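Local coordinates for protein signal recognition particle receptor FtsY (Sulfolobus acidocaldarius, PDB 5L3S) that is the signal recognition particle receptor, an SRP54-type protein in which a helical bundle domain is joined to a P-loop GTPase domain, at residues Glu49-Asn54 and Glu68-Thr73; Gly257-Leu262 and Lys268-Met273. One frame throughout, in Å; residues are numbered along the deposited sequence.

Interaction 1: residues Glu49-Asn54 and Glu68-Thr73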
# COMPACT_ATOMS: atom_id res chain seq x y z
N GLU B 49 -3.06 5.93 26.56
CA GLU B 49 -2.45 6.04 27.89
C GLU B 49 -2.31 7.50 28.26
O GLU B 49 -2.52 7.87 29.41
CB GLU B 49 -1.09 5.34 27.95
CG GLU B 49 -1.16 3.82 28.03
CD GLU B 49 -1.82 3.34 29.30
OE1 GLU B 49 -1.45 3.83 30.39
OE2 GLU B 49 -2.72 2.48 29.21
N ASP B 50 -1.95 8.34 27.28
CA ASP B 50 -1.87 9.79 27.48
C ASP B 50 -3.24 10.30 27.90
O ASP B 50 -3.38 11.10 28.82
CB ASP B 50 -1.45 10.51 26.19
CG ASP B 50 0.04 10.36 25.88
OD1 ASP B 50 0.81 9.95 26.77
OD2 ASP B 50 0.44 10.68 24.73
N LEU B 51 -4.26 9.84 27.18
CA LEU B 51 -5.64 10.26 27.38
C LEU B 51 -6.13 9.91 28.79
O LEU B 51 -6.64 10.78 29.51
CB LEU B 51 -6.52 9.60 26.31
CG LEU B 51 -8.02 9.89 26.37
CD1 LEU B 51 -8.29 11.39 26.29
CD2 LEU B 51 -8.75 9.11 25.28
N LYS B 52 -5.96 8.66 29.18
CA LYS B 52 -6.33 8.21 30.53
C LYS B 52 -5.65 9.05 31.62
O LYS B 52 -6.29 9.51 32.57
CB LYS B 52 -5.99 6.73 30.71
CG LYS B 52 -6.14 6.23 32.13
CD LYS B 52 -5.74 4.76 32.24
CE LYS B 52 -6.58 3.88 31.33
NZ LYS B 52 -6.39 2.43 31.63
N ASN B 53 -4.35 9.26 31.46
CA ASN B 53 -3.59 10.02 32.45
C ASN B 53 -3.99 11.48 32.54
O ASN B 53 -3.94 12.08 33.61
CB ASN B 53 -2.10 9.91 32.17
CG ASN B 53 -1.56 8.54 32.46
OD1 ASN B 53 -1.97 7.90 33.42
ND2 ASN B 53 -0.66 8.06 31.61
N ASN B 54 -4.38 12.06 31.41
CA ASN B 54 -4.85 13.43 31.43
C ASN B 54 -6.18 13.55 32.16
O ASN B 54 -6.48 14.59 32.74
CB ASN B 54 -5.01 13.97 30.01
CG ASN B 54 -5.44 15.42 29.99
OD1 ASN B 54 -6.63 15.73 30.01
ND2 ASN B 54 -4.47 16.33 29.95
N GLU B 68 -18.48 11.26 26.53
CA GLU B 68 -18.35 12.36 25.58
C GLU B 68 -17.15 13.25 25.88
O GLU B 68 -16.45 13.66 24.96
CB GLU B 68 -19.63 13.19 25.47
CG GLU B 68 -19.60 14.14 24.28
CD GLU B 68 -20.87 14.93 24.11
OE1 GLU B 68 -21.63 15.06 25.09
OE2 GLU B 68 -21.12 15.43 22.98
N ILE B 69 -16.92 13.56 27.16
CA ILE B 69 -15.72 14.32 27.53
C ILE B 69 -14.45 13.59 27.08
O ILE B 69 -13.49 14.21 26.63
CB ILE B 69 -15.66 14.62 29.05
CG1 ILE B 69 -16.65 15.72 29.42
CG2 ILE B 69 -14.27 15.07 29.47
CD1 ILE B 69 -17.97 15.22 29.96
N VAL B 70 -14.46 12.26 27.19
CA VAL B 70 -13.32 11.44 26.77
C VAL B 70 -13.10 11.56 25.27
O VAL B 70 -11.97 11.80 24.82
CB VAL B 70 -13.53 9.95 27.12
CG1 VAL B 70 -12.42 9.09 26.51
CG2 VAL B 70 -13.60 9.78 28.62
N ILE B 71 -14.17 11.41 24.51
CA ILE B 71 -14.08 11.48 23.05
C ILE B 71 -13.64 12.87 22.60
O ILE B 71 -12.78 13.00 21.73
CB ILE B 71 -15.43 11.10 22.40
CG1 ILE B 71 -15.71 9.61 22.62
CG2 ILE B 71 -15.41 11.40 20.92
CD1 ILE B 71 -17.12 9.18 22.23
N ASN B 72 -14.22 13.90 23.20
CA ASN B 72 -13.85 15.27 22.84
C ASN B 72 -12.42 15.61 23.25
O ASN B 72 -11.73 16.32 22.52
CB ASN B 72 -14.84 16.28 23.42
CG ASN B 72 -16.13 16.32 22.64
OD1 ASN B 72 -16.21 15.78 21.54
ND2 ASN B 72 -17.15 16.95 23.21
N THR B 73 -11.99 15.12 24.40
CA THR B 73 -10.61 15.33 24.84
C THR B 73 -9.65 14.68 23.83
O THR B 73 -8.61 15.26 23.48
CB THR B 73 -10.37 14.76 26.26
OG1 THR B 73 -11.30 15.35 27.17
CG2 THR B 73 -8.97 15.08 26.74
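Leu51 spreads its two methyl branches over two residues of the facing helix, one turn apart. CD1 meets CG2 of Thr73 at 3.8 Å, while CD2 lies 3.9 Å from CG1 of Val70, and the leucine and valine side chains cross at about a right angle. With its CG anti to the backbone N (chi1 178°), Leu51 holds this fork out toward the second helix. The axes of the short segments are still 10.7 Å apart, inclined at 126° between their N-to-C directions, so the helices meet through side chains and not backbone. This pair belongs to the helical bundle domain of SRP54-type proteins: helix 20-36 packs on the same apolar side, with Ile27 on Leu51 and Leu23, Val26 and Leu30 on Val70, and Leu55 touches both Val70 and Thr73. Thr73 divides its two branches. Its methyl faces Leu51, whereas the hydroxyl turns back onto its own helix, OG1 making an unusually short hydrogen bond of 2.5 Å to Ile69 O, a carbonyl that the amide of Thr73 also reaches, from the opposite face of its plane. Beyond Thr73 the packing thins out: exposed Asn54 brings OD1 no nearer than 4.1 Å to CG2 of Thr73, a grazing contact on the solvent side.

Interaction 2: residues Gly257-Leu262 and Lys268-Met273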
# COMPACT_ATOMS: atom_id res chain seq x y z
N GLY B 257 -4.65 6.80 9.14
CA GLY B 257 -4.20 6.98 10.53
C GLY B 257 -2.69 7.16 10.63
O GLY B 257 -2.20 7.65 11.64
N ILE B 258 -1.96 6.74 9.59
CA ILE B 258 -0.52 7.02 9.47
C ILE B 258 -0.19 8.50 9.72
O ILE B 258 0.85 8.82 10.28
CB ILE B 258 0.08 6.57 8.09
CG1 ILE B 258 1.59 6.80 8.04
CG2 ILE B 258 -0.56 7.29 6.92
CD1 ILE B 258 2.38 5.95 9.04
N ALA B 259 -1.08 9.39 9.29
CA ALA B 259 -0.90 10.84 9.53
C ALA B 259 -0.67 11.16 11.02
O ALA B 259 0.20 11.96 11.37
CB ALA B 259 -2.11 11.61 9.01
N LEU B 260 -1.46 10.54 11.89
CA LEU B 260 -1.33 10.74 13.32
C LEU B 260 -0.02 10.14 13.84
O LEU B 260 0.69 10.76 14.64
CB LEU B 260 -2.52 10.12 14.06
CG LEU B 260 -2.55 10.19 15.59
CD1 LEU B 260 -2.25 11.61 16.09
CD2 LEU B 260 -3.91 9.70 16.11
N SER B 261 0.29 8.92 13.40
CA SER B 261 1.52 8.24 13.82
C SER B 261 2.78 9.02 13.44
O SER B 261 3.72 9.11 14.22
CB SER B 261 1.57 6.82 13.26
OG SER B 261 0.60 6.01 13.89
N LEU B 262 2.79 9.58 12.23
CA LEU B 262 3.89 10.39 11.74
C LEU B 262 4.14 11.62 12.61
O LEU B 262 5.28 11.91 12.98
CB LEU B 262 3.58 10.86 10.32
CG LEU B 262 3.75 9.84 9.21
CD1 LEU B 262 3.21 10.43 7.93
CD2 LEU B 262 5.22 9.53 9.09
N LYS B 268 6.70 14.49 11.83
CA LYS B 268 6.71 14.74 10.39
C LYS B 268 5.30 15.08 9.92
O LYS B 268 4.33 14.46 10.34
CB LYS B 268 7.24 13.52 9.62
CG LYS B 268 8.72 13.25 9.87
CD LYS B 268 9.59 14.37 9.29
CE LYS B 268 11.07 14.04 9.46
NZ LYS B 268 11.95 15.20 9.18
N PRO B 269 5.18 16.11 9.07
CA PRO B 269 3.84 16.50 8.61
C PRO B 269 3.43 15.84 7.29
O PRO B 269 4.27 15.55 6.44
CB PRO B 269 3.98 18.00 8.41
CG PRO B 269 5.42 18.17 7.96
CD PRO B 269 6.19 17.14 8.77
N VAL B 270 2.14 15.61 7.13
CA VAL B 270 1.56 15.29 5.85
C VAL B 270 1.17 16.62 5.23
O VAL B 270 0.51 17.43 5.90
CB VAL B 270 0.30 14.43 6.00
CG1 VAL B 270 -0.35 14.18 4.64
CG2 VAL B 270 0.64 13.10 6.69
N VAL B 271 1.59 16.89 4.00
CA VAL B 271 1.27 18.18 3.38
C VAL B 271 0.12 18.09 2.36
O VAL B 271 -0.63 19.05 2.19
CB VAL B 271 2.51 18.86 2.74
CG1 VAL B 271 3.43 19.41 3.82
CG2 VAL B 271 3.25 17.87 1.82
N TYR B 272 -0.01 16.96 1.68
CA TYR B 272 -1.12 16.78 0.75
C TYR B 272 -1.62 15.35 0.80
O TYR B 272 -0.93 14.46 1.28
CB TYR B 272 -0.68 17.07 -0.70
CG TYR B 272 -0.21 18.46 -0.91
CD1 TYR B 272 -1.11 19.49 -1.09
CD2 TYR B 272 1.14 18.76 -0.91
CE1 TYR B 272 -0.70 20.80 -1.27
CE2 TYR B 272 1.58 20.07 -1.07
CZ TYR B 272 0.66 21.08 -1.26
OH TYR B 272 1.07 22.38 -1.44
N MET B 273 -2.84 15.14 0.31
CA MET B 273 -3.34 13.79 0.13
C MET B 273 -3.83 13.57 -1.30
O MET B 273 -4.55 14.40 -1.86
CB MET B 273 -4.47 13.52 1.12
CG MET B 273 -3.97 13.34 2.55
SD MET B 273 -5.37 13.25 3.63
CE MET B 273 -6.05 14.86 3.28
O HOH W 1 1.49 14.18 10.19
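Leu262 O accepts a hydrogen bond from Lys268 N at 3.2 Å, tying helix 258-266 to the chain that leads into strand 270-274. The N-H points almost straight at the oxygen (179°), yet the donor stands above the carbonyl plane, 54° out of it. The backbones come closest here, with 5.4 Å between CA of Leu262 and CA of Lys268, and are still near each other at Ala259 and Val270. Between these two points a water donates to Ala259 O at 2.8 Å and to Lys268 O, and accepts a weak bond from Val270 N, so within a buried contact it bridges the helix backbone to the turn before the strand and, weakly, to the strand's first residue. This is the return from helix to strand in the beta-alpha-beta unit formed by strand 244-248, helix 258-266 and strand 270-274 of the P-loop GTPase domain. Val270 faces the helix, and its CG2, set anti to the carbonyl carbon, serves both helical partners: Ala259 CB and Leu262 CD1 each lie 3.9 Å from it. Leu262 crosses Val270 at about a right angle, and its CB also packs 3.7 Å from Lys268 O. Leu247 and Phe285 add to the apolar surroundings of Val270, while Val245 and Ala233 do so for Leu262. The Lys268 side chain leads away from the helix segment toward Tyr242, where NZ bonds to the backbone oxygen and the ammonium group makes a cation-pi contact with the ring.

Interactions 1 and 2 follow one another along the chain and belong to the helical bundle domain and the GTPase domain, respectively. Their centres are 22 Å apart, and about 9 Å separates their nearest atoms. A hydrogen bond between Asp50 OD2 and Tyr264 OH nevertheless links the two neighbourhoods, since helix 41-55 carries 49-54 and helix 258-266 carries 257-262. Interaction 1 is peripheral, about 27 Å from the centre of the chain, whereas interaction 2 lies about 5 Å from it. The Val270 side chain is about 12 Å from a bound phosphoaminophosphonic acid-guanylate ester, so interaction 2 packs the nucleotide-binding domain without touching this ligand.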